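PDB 5UZM: AT27789p from Drosophila melanogaster, which probably binds RNA, including mRNA, as the Drosophila hnRNP F/H homologue Glorund, of which this chain is the second quasi-RNA recognition motif. Local coordinates for residues Asp33-Arg38 against Phe56-Ser61. Residues are numbered along the deposited sequence; the frame is centred on the assembly and turned at random.
Sequences DIKTDR and FVQFES
Ile34 and Phe59 form a single antiparallel bridge, a non-hydrogen-bonded pair with their CA atoms 4.4 Å apart, framed by backbone bonds from Glu60 N to Asp33 O (2.9 Å) and from Lys35 N to Gln58 O (3.0 Å). On the inner side, Ile34 turns its CG1 branch beside its own backbone N (chi1 -61°), where it meets Phe59 CE1 obliquely at 3.7 Å and Val57 CG1 at 3.9 Å. Asp33 O lies at the edge of the same phenyl ring. Beyond the bridge, Phe59 is edge-to-face with Phe29 and touches Ala68 of helix 62-69, which ties this apolar patch to the core between sheet and helices. The outer side is polar. In one of its two conformers, Asp33 lays OD2 against CB and CG of Glu60. Lys35 runs its aliphatic chain past the Glu60 carboxylate, its CE 3.3 Å from OE2, and a bend at the last torsion (chi4 109°) brings NZ to within 2.9 Å of Phe59 O, donating from above the carbonyl plane. That amine thus grips a main-chain oxygen just past strand 54-58, while the Glu60 charge, too distant for a salt bridge, probably adds some electrostatic attraction. A water accepts from Thr36 N (2.9 Å) and donates weakly to Glu60 OE1, linking Thr36 to Glu60 through solvent. Asp33 N bonds to Asp64 in the first part of helix 62-69, and Ser61 is the N-cap of that helix. In the β1-α1-β2-β3-α2-β4 order of the RNA recognition motif, this bridge fastens the α1-β2 loop to the end of β3, beyond the regular pairing of strands 41-45 and 54-58, where the chain enters α2.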
loop_
_atom_site.group_PDB
_atom_site.type_symbol
_atom_site.label_atom_id
_atom_site.label_comp_id
_atom_site.label_asym_id
_atom_site.label_seq_id
_atom_site.Cartn_x
_atom_site.Cartn_y
_atom_site.Cartn_z
ATOM N N ASP A 33 7.220 5.596 7.906
ATOM C CA ASP A 33 6.161 5.940 8.858
ATOM C C ASP A 33 4.818 5.857 8.143
ATOM O O ASP A 33 4.427 6.767 7.413
ATOM C CB ASP A 33 6.396 7.325 9.452
ATOM C CG ASP A 33 5.466 7.626 10.625
ATOM O OD1 ASP A 33 4.907 6.677 11.218
ATOM O OD2 ASP A 33 5.302 8.817 10.962
ATOM N N ILE A 34 4.107 4.748 8.345
ATOM C CA ILE A 34 2.746 4.571 7.845
ATOM C C ILE A 34 1.775 5.155 8.869
ATOM O O ILE A 34 1.917 4.933 10.083
ATOM C CB ILE A 34 2.449 3.073 7.605
ATOM C CG1 ILE A 34 3.410 2.477 6.558
ATOM C CG2 ILE A 34 0.988 2.849 7.153
ATOM C CD1 ILE A 34 3.355 0.976 6.535
ATOM N N LYS A 35 0.735 5.831 8.385
ATOM C CA LYS A 35 -0.256 6.407 9.297
ATOM C C LYS A 35 -0.912 5.317 10.145
ATOM O O LYS A 35 -1.140 4.199 9.679
ATOM C CB LYS A 35 -1.287 7.207 8.490
ATOM C CG LYS A 35 -0.647 8.434 7.866
ATOM C CD LYS A 35 -1.659 9.447 7.369
ATOM C CE LYS A 35 -0.977 10.785 7.063
ATOM N NZ LYS A 35 -0.889 11.092 5.596
ATOM N N THR A 36 -1.204 5.639 11.426
ATOM C CA THR A 36 -1.667 4.616 12.352
ATOM C C THR A 36 -3.159 4.359 12.286
ATOM O O THR A 36 -3.616 3.311 12.760
ATOM C CB THR A 36 -1.337 4.996 13.793
ATOM O OG1 THR A 36 -1.824 6.321 14.041
ATOM C CG2 THR A 36 0.142 4.944 14.029
ATOM N N ASP A 37 -3.925 5.267 11.724
ATOM C CA ASP A 37 -5.364 5.074 11.777
ATOM C C ASP A 37 -5.804 3.997 10.782
ATOM O O ASP A 37 -5.001 3.399 10.052
ATOM C CB ASP A 37 -6.075 6.398 11.522
ATOM C CG ASP A 37 -5.694 7.002 10.197
ATOM O OD1 ASP A 37 -6.306 6.615 9.182
ATOM O OD2 ASP A 37 -4.776 7.854 10.173
ATOM N N ARG A 38 -7.115 3.755 10.759
ATOM C CA ARG A 38 -7.698 2.780 9.845
ATOM C C ARG A 38 -7.332 3.066 8.401
ATOM O O ARG A 38 -7.296 2.148 7.575
ATOM C CB ARG A 38 -9.222 2.780 9.993
ATOM C CG ARG A 38 -9.903 1.513 9.510
ATOM C CD ARG A 38 -11.415 1.711 9.424
ATOM N NE ARG A 38 -11.819 2.498 8.256
ATOM C CZ ARG A 38 -12.053 3.811 8.260
ATOM N NH1 ARG A 38 -12.418 4.421 7.137
ATOM N NH2 ARG A 38 -11.927 4.520 9.377
ATOM N N PHE A 56 -3.731 0.296 -0.862
ATOM C CA PHE A 56 -3.213 1.660 -0.790
ATOM C C PHE A 56 -2.536 1.818 0.559
ATOM O O PHE A 56 -3.008 1.251 1.546
ATOM C CB PHE A 56 -4.309 2.704 -0.912
ATOM C CG PHE A 56 -4.863 2.823 -2.288
ATOM C CD1 PHE A 56 -5.859 1.973 -2.695
ATOM C CD2 PHE A 56 -4.364 3.755 -3.176
ATOM C CE1 PHE A 56 -6.386 2.061 -3.984
ATOM C CE2 PHE A 56 -4.877 3.829 -4.462
ATOM C CZ PHE A 56 -5.886 3.005 -4.853
ATOM N N VAL A 57 -1.423 2.540 0.601
ATOM C CA VAL A 57 -0.704 2.797 1.848
ATOM C C VAL A 57 -0.426 4.293 1.922
ATOM O O VAL A 57 0.060 4.884 0.953
ATOM C CB VAL A 57 0.602 1.969 1.936
ATOM C CG1 VAL A 57 1.374 2.299 3.226
ATOM C CG2 VAL A 57 0.269 0.454 1.840
ATOM N N GLN A 58 -0.747 4.886 3.066
ATOM C CA GLN A 58 -0.580 6.310 3.337
ATOM C C GLN A 58 0.580 6.498 4.297
ATOM O O GLN A 58 0.569 5.893 5.367
ATOM C CB GLN A 58 -1.823 6.882 4.007
ATOM C CG GLN A 58 -3.048 6.806 3.209
ATOM C CD GLN A 58 -4.124 7.726 3.747
ATOM O OE1 GLN A 58 -5.293 7.354 3.843
ATOM N NE2 GLN A 58 -3.727 8.940 4.110
ATOM N N PHE A 59 1.520 7.376 3.950
ATOM C CA PHE A 59 2.677 7.688 4.781
ATOM C C PHE A 59 2.555 9.073 5.410
ATOM O O PHE A 59 1.742 9.903 5.011
ATOM C CB PHE A 59 3.959 7.614 3.952
ATOM C CG PHE A 59 4.203 6.252 3.359
ATOM C CD1 PHE A 59 4.803 5.255 4.129
ATOM C CD2 PHE A 59 3.813 5.956 2.068
ATOM C CE1 PHE A 59 4.999 3.983 3.597
ATOM C CE2 PHE A 59 4.020 4.667 1.518
ATOM C CZ PHE A 59 4.598 3.684 2.301
ATOM N N GLU A 60 3.449 9.337 6.369
ATOM C CA GLU A 60 3.390 10.607 7.078
ATOM C C GLU A 60 4.120 11.718 6.353
ATOM O O GLU A 60 3.914 12.895 6.670
ATOM C CB GLU A 60 3.981 10.453 8.477
ATOM C CG GLU A 60 3.256 11.243 9.509
ATOM C CD GLU A 60 1.910 10.650 9.791
ATOM O OE1 GLU A 60 1.858 9.425 10.030
ATOM O OE2 GLU A 60 0.910 11.395 9.760
ATOM N N SER A 61 4.991 11.385 5.408
ATOM C CA SER A 61 5.869 12.378 4.823
ATOM C C SER A 61 6.084 12.073 3.354
ATOM O O SER A 61 5.918 10.941 2.889
ATOM C CB SER A 61 7.224 12.445 5.543
ATOM O OG SER A 61 8.040 11.331 5.215
HETATM O O HOH W 1 -0.440 8.310 12.229
#